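Local coordinates for putative isocitrate dehydrogenase, NAD-dependent (Methylococcus capsulatus, PDB 6LKY) that catalyses the oxidative decarboxylation of isocitrate as an isocitrate dehydrogenase, probably with NAD+ as the electron acceptor, at the interface of chains A and B. Coordinates in Å, arbitrary orientation; residue numbers count along the deposited sequence, not the author numbering. Chains: chain A/B, Putative isocitrate dehydrogenase, NAD-dependent.

The interface of chains A and B. Residues chain A 122, 174, 206, 228-229, 232; chain B 122, 228-229, 232.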
ATOM      1  N   LEU A 122       2.320 -13.206   5.030  1.00 24.51           N
ATOM      2  CA  LEU A 122       0.878 -13.337   5.239  1.00 24.97           C
ATOM      3  C   LEU A 122       0.206 -14.251   4.211  1.00 29.07           C
ATOM      4  O   LEU A 122      -1.023 -14.399   4.241  1.00 25.65           O
ATOM      5  CB  LEU A 122       0.205 -11.963   5.233  1.00 31.22           C
ATOM      6  CG  LEU A 122       0.309 -11.129   6.518  1.00 33.80           C
ATOM      7  CD1 LEU A 122       0.089  -9.676   6.222  1.00 29.12           C
ATOM      8  CD2 LEU A 122      -0.671 -11.580   7.577  1.00 29.40           C
ATOM      9  N   LYS A 174       7.888  -3.111   7.871  1.00 18.68           N
ATOM     10  CA  LYS A 174       7.152  -2.437   8.931  1.00 17.15           C
ATOM     11  C   LYS A 174       7.698  -2.914  10.286  1.00 20.16           C
ATOM     12  O   LYS A 174       6.981  -3.406  11.160  1.00 20.94           O
ATOM     13  CB  LYS A 174       5.647  -2.674   8.761  1.00 25.57           C
ATOM     14  CG  LYS A 174       4.749  -1.832   9.684  1.00 28.06           C
ATOM     15  CD  LYS A 174       4.537  -0.413   9.168  1.00 24.93           C
ATOM     16  CE  LYS A 174       3.735   0.414  10.189  1.00 27.93           C
ATOM     17  NZ  LYS A 174       3.656   1.867   9.823  1.00 27.72           N
ATOM     18  N   VAL A 206       6.955   0.854   5.127  1.00 22.58           N
ATOM     19  CA  VAL A 206       6.105   0.659   3.948  1.00 21.50           C
ATOM     20  C   VAL A 206       5.183   1.858   3.685  1.00 19.24           C
ATOM     21  O   VAL A 206       4.932   2.196   2.524  1.00 22.86           O
ATOM     22  CB  VAL A 206       5.322  -0.669   4.072  1.00 17.83           C
ATOM     23  CG1 VAL A 206       4.330  -0.625   5.252  1.00 15.92           C
ATOM     24  CG2 VAL A 206       4.618  -1.010   2.766  1.00 18.91           C
ATOM     25  N   LEU A 228       2.937  -9.649   1.102  1.00 21.94           N
ATOM     26  CA  LEU A 228       1.823  -8.710   0.961  1.00 24.19           C
ATOM     27  C   LEU A 228       2.309  -7.318   0.560  1.00 23.82           C
ATOM     28  O   LEU A 228       1.666  -6.631  -0.250  1.00 22.86           O
ATOM     29  CB  LEU A 228       1.002  -8.654   2.252  1.00 23.81           C
ATOM     30  CG  LEU A 228      -0.239  -7.747   2.196  1.00 32.36           C
ATOM     31  CD1 LEU A 228      -1.169  -8.168   1.073  1.00 31.48           C
ATOM     32  CD2 LEU A 228      -1.002  -7.734   3.516  1.00 32.78           C
ATOM     33  N   PHE A 229       3.405  -6.852   1.164  1.00 22.98           N
ATOM     34  CA  PHE A 229       3.916  -5.531   0.805  1.00 23.25           C
ATOM     35  C   PHE A 229       4.336  -5.495  -0.661  1.00 24.18           C
ATOM     36  O   PHE A 229       4.103  -4.501  -1.355  1.00 24.73           O
ATOM     37  CB  PHE A 229       5.100  -5.141   1.694  1.00 16.56           C
ATOM     38  CG  PHE A 229       4.757  -4.957   3.138  1.00 23.55           C
ATOM     39  CD1 PHE A 229       3.428  -4.846   3.555  1.00 22.44           C
ATOM     40  CD2 PHE A 229       5.772  -4.910   4.101  1.00 19.17           C
ATOM     41  CE1 PHE A 229       3.115  -4.687   4.915  1.00 24.38           C
ATOM     42  CE2 PHE A 229       5.468  -4.752   5.459  1.00 22.79           C
ATOM     43  CZ  PHE A 229       4.134  -4.640   5.866  1.00 20.61           C
ATOM     44  N   ILE A 232       1.207  -5.079  -2.802  1.00 21.41           N
ATOM     45  CA  ILE A 232       0.620  -3.741  -2.766  1.00 21.60           C
ATOM     46  C   ILE A 232       1.500  -2.748  -3.525  1.00 26.52           C
ATOM     47  O   ILE A 232       1.014  -1.943  -4.334  1.00 25.45           O
ATOM     48  CB  ILE A 232       0.401  -3.300  -1.306  1.00 22.95           C
ATOM     49  CG1 ILE A 232      -0.686  -4.139  -0.636  1.00 23.72           C
ATOM     50  CG2 ILE A 232       0.055  -1.811  -1.224  1.00 17.07           C
ATOM     51  CD1 ILE A 232      -0.774  -3.910   0.876  1.00 22.43           C
TER
ATOM     52  N   LEU B 122      -3.123  -6.090  12.582  1.00 25.55           N
ATOM     53  CA  LEU B 122      -1.706  -6.391  12.755  1.00 22.14           C
ATOM     54  C   LEU B 122      -1.047  -5.497  13.786  1.00 31.16           C
ATOM     55  O   LEU B 122       0.172  -5.577  13.946  1.00 22.21           O
ATOM     56  CB  LEU B 122      -0.966  -6.253  11.419  1.00 26.15           C
ATOM     57  CG  LEU B 122      -1.173  -7.465  10.511  1.00 28.97           C
ATOM     58  CD1 LEU B 122      -0.927  -7.112   9.070  1.00 32.22           C
ATOM     59  CD2 LEU B 122      -0.293  -8.630  10.966  1.00 25.18           C
ATOM     60  N   LEU B 228      -3.434  -1.815   9.299  1.00 20.42           N
ATOM     61  CA  LEU B 228      -2.262  -1.655   8.437  1.00 23.02           C
ATOM     62  C   LEU B 228      -2.650  -1.074   7.076  1.00 27.83           C
ATOM     63  O   LEU B 228      -1.965  -0.176   6.551  1.00 25.11           O
ATOM     64  CB  LEU B 228      -1.546  -2.996   8.241  1.00 20.65           C
ATOM     65  CG  LEU B 228      -0.270  -2.973   7.375  1.00 31.91           C
ATOM     66  CD1 LEU B 228       0.674  -1.854   7.795  1.00 29.24           C
ATOM     67  CD2 LEU B 228       0.464  -4.296   7.357  1.00 37.23           C
ATOM     68  N   PHE B 229      -3.739  -1.591   6.482  1.00 22.97           N
ATOM     69  CA  PHE B 229      -4.161  -1.090   5.178  1.00 21.34           C
ATOM     70  C   PHE B 229      -4.508   0.386   5.275  1.00 20.60           C
ATOM     71  O   PHE B 229      -4.239   1.158   4.348  1.00 25.26           O
ATOM     72  CB  PHE B 229      -5.362  -1.881   4.638  1.00 18.40           C
ATOM     73  CG  PHE B 229      -5.069  -3.342   4.327  1.00 23.61           C
ATOM     74  CD1 PHE B 229      -3.760  -3.813   4.223  1.00 23.10           C
ATOM     75  CD2 PHE B 229      -6.114  -4.244   4.143  1.00 19.98           C
ATOM     76  CE1 PHE B 229      -3.492  -5.162   3.949  1.00 24.23           C
ATOM     77  CE2 PHE B 229      -5.861  -5.598   3.859  1.00 24.75           C
ATOM     78  CZ  PHE B 229      -4.544  -6.057   3.763  1.00 26.64           C
ATOM     79  N   ILE B 232      -1.233   2.415   5.246  1.00 20.74           N
ATOM     80  CA  ILE B 232      -0.604   2.509   3.924  1.00 22.17           C
ATOM     81  C   ILE B 232      -1.417   3.401   2.993  1.00 23.75           C
ATOM     82  O   ILE B 232      -0.876   4.288   2.317  1.00 22.27           O
ATOM     83  CB  ILE B 232      -0.420   1.110   3.307  1.00 23.05           C
ATOM     84  CG1 ILE B 232       0.622   0.303   4.089  1.00 26.40           C
ATOM     85  CG2 ILE B 232      -0.029   1.243   1.844  1.00 23.22           C
ATOM     86  CD1 ILE B 232       0.623  -1.200   3.753  1.00 19.59           C
TER
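A:Phe229 and B:Leu228 meet across the two-fold axis, and A:Leu228 and B:Phe229 repeat the pairing with the chains exchanged. These residues belong to helix 227-240 of chain A and helix 227-241 of chain B, which face one another in an apolar patch of the dimer interface. Dimers are the usual minimal assembly in this enzyme family, and the symmetric packing fits that role.

In B:Leu228, CB and CG carry the chain outward, and the contacts are made by the two methyls beyond them. With CG anti to the backbone N (chi1 -179°), the side chain points away from its helix toward chain A. The CG then forks. CD2 reaches the rim of the A:Phe229 ring, lying in the ring plane 3.6 Å from CE1, with CZ next to it at 4.0 Å. The other branch, CD1, points toward the aliphatic part of A:Lys174, where CD is 4.3 Å away in a looser contact. The leucine side chain crosses the phenylalanine at about a right angle and meets its edge, while one face of the same ring is covered near its rim by A:Val206 CG2 from its own subunit.

A:Val206, the first residue of helix 206-215, also looks across the boundary. Its CG1 packs 4.0 Å from B:Ile232 CG1 and touches the CD1 methyl as well, and CG2 approaches the same methyl. The valine therefore bridges the phenylalanine of its own chain and the isoleucine of the other. One helical turn beyond Leu228, A:Ile232 and B:Ile232 extend toward each other, their CD1 methyls 4.2 Å apart. Both have CG1 anti to the carbonyl carbon (chi1 -68°), which directs the longer branch toward the partner helix.

The loop residues A:Leu122 and B:Leu122 form a second symmetric pair, meeting tip to tip with CD1 of one 4.0 Å from CD1 of the other.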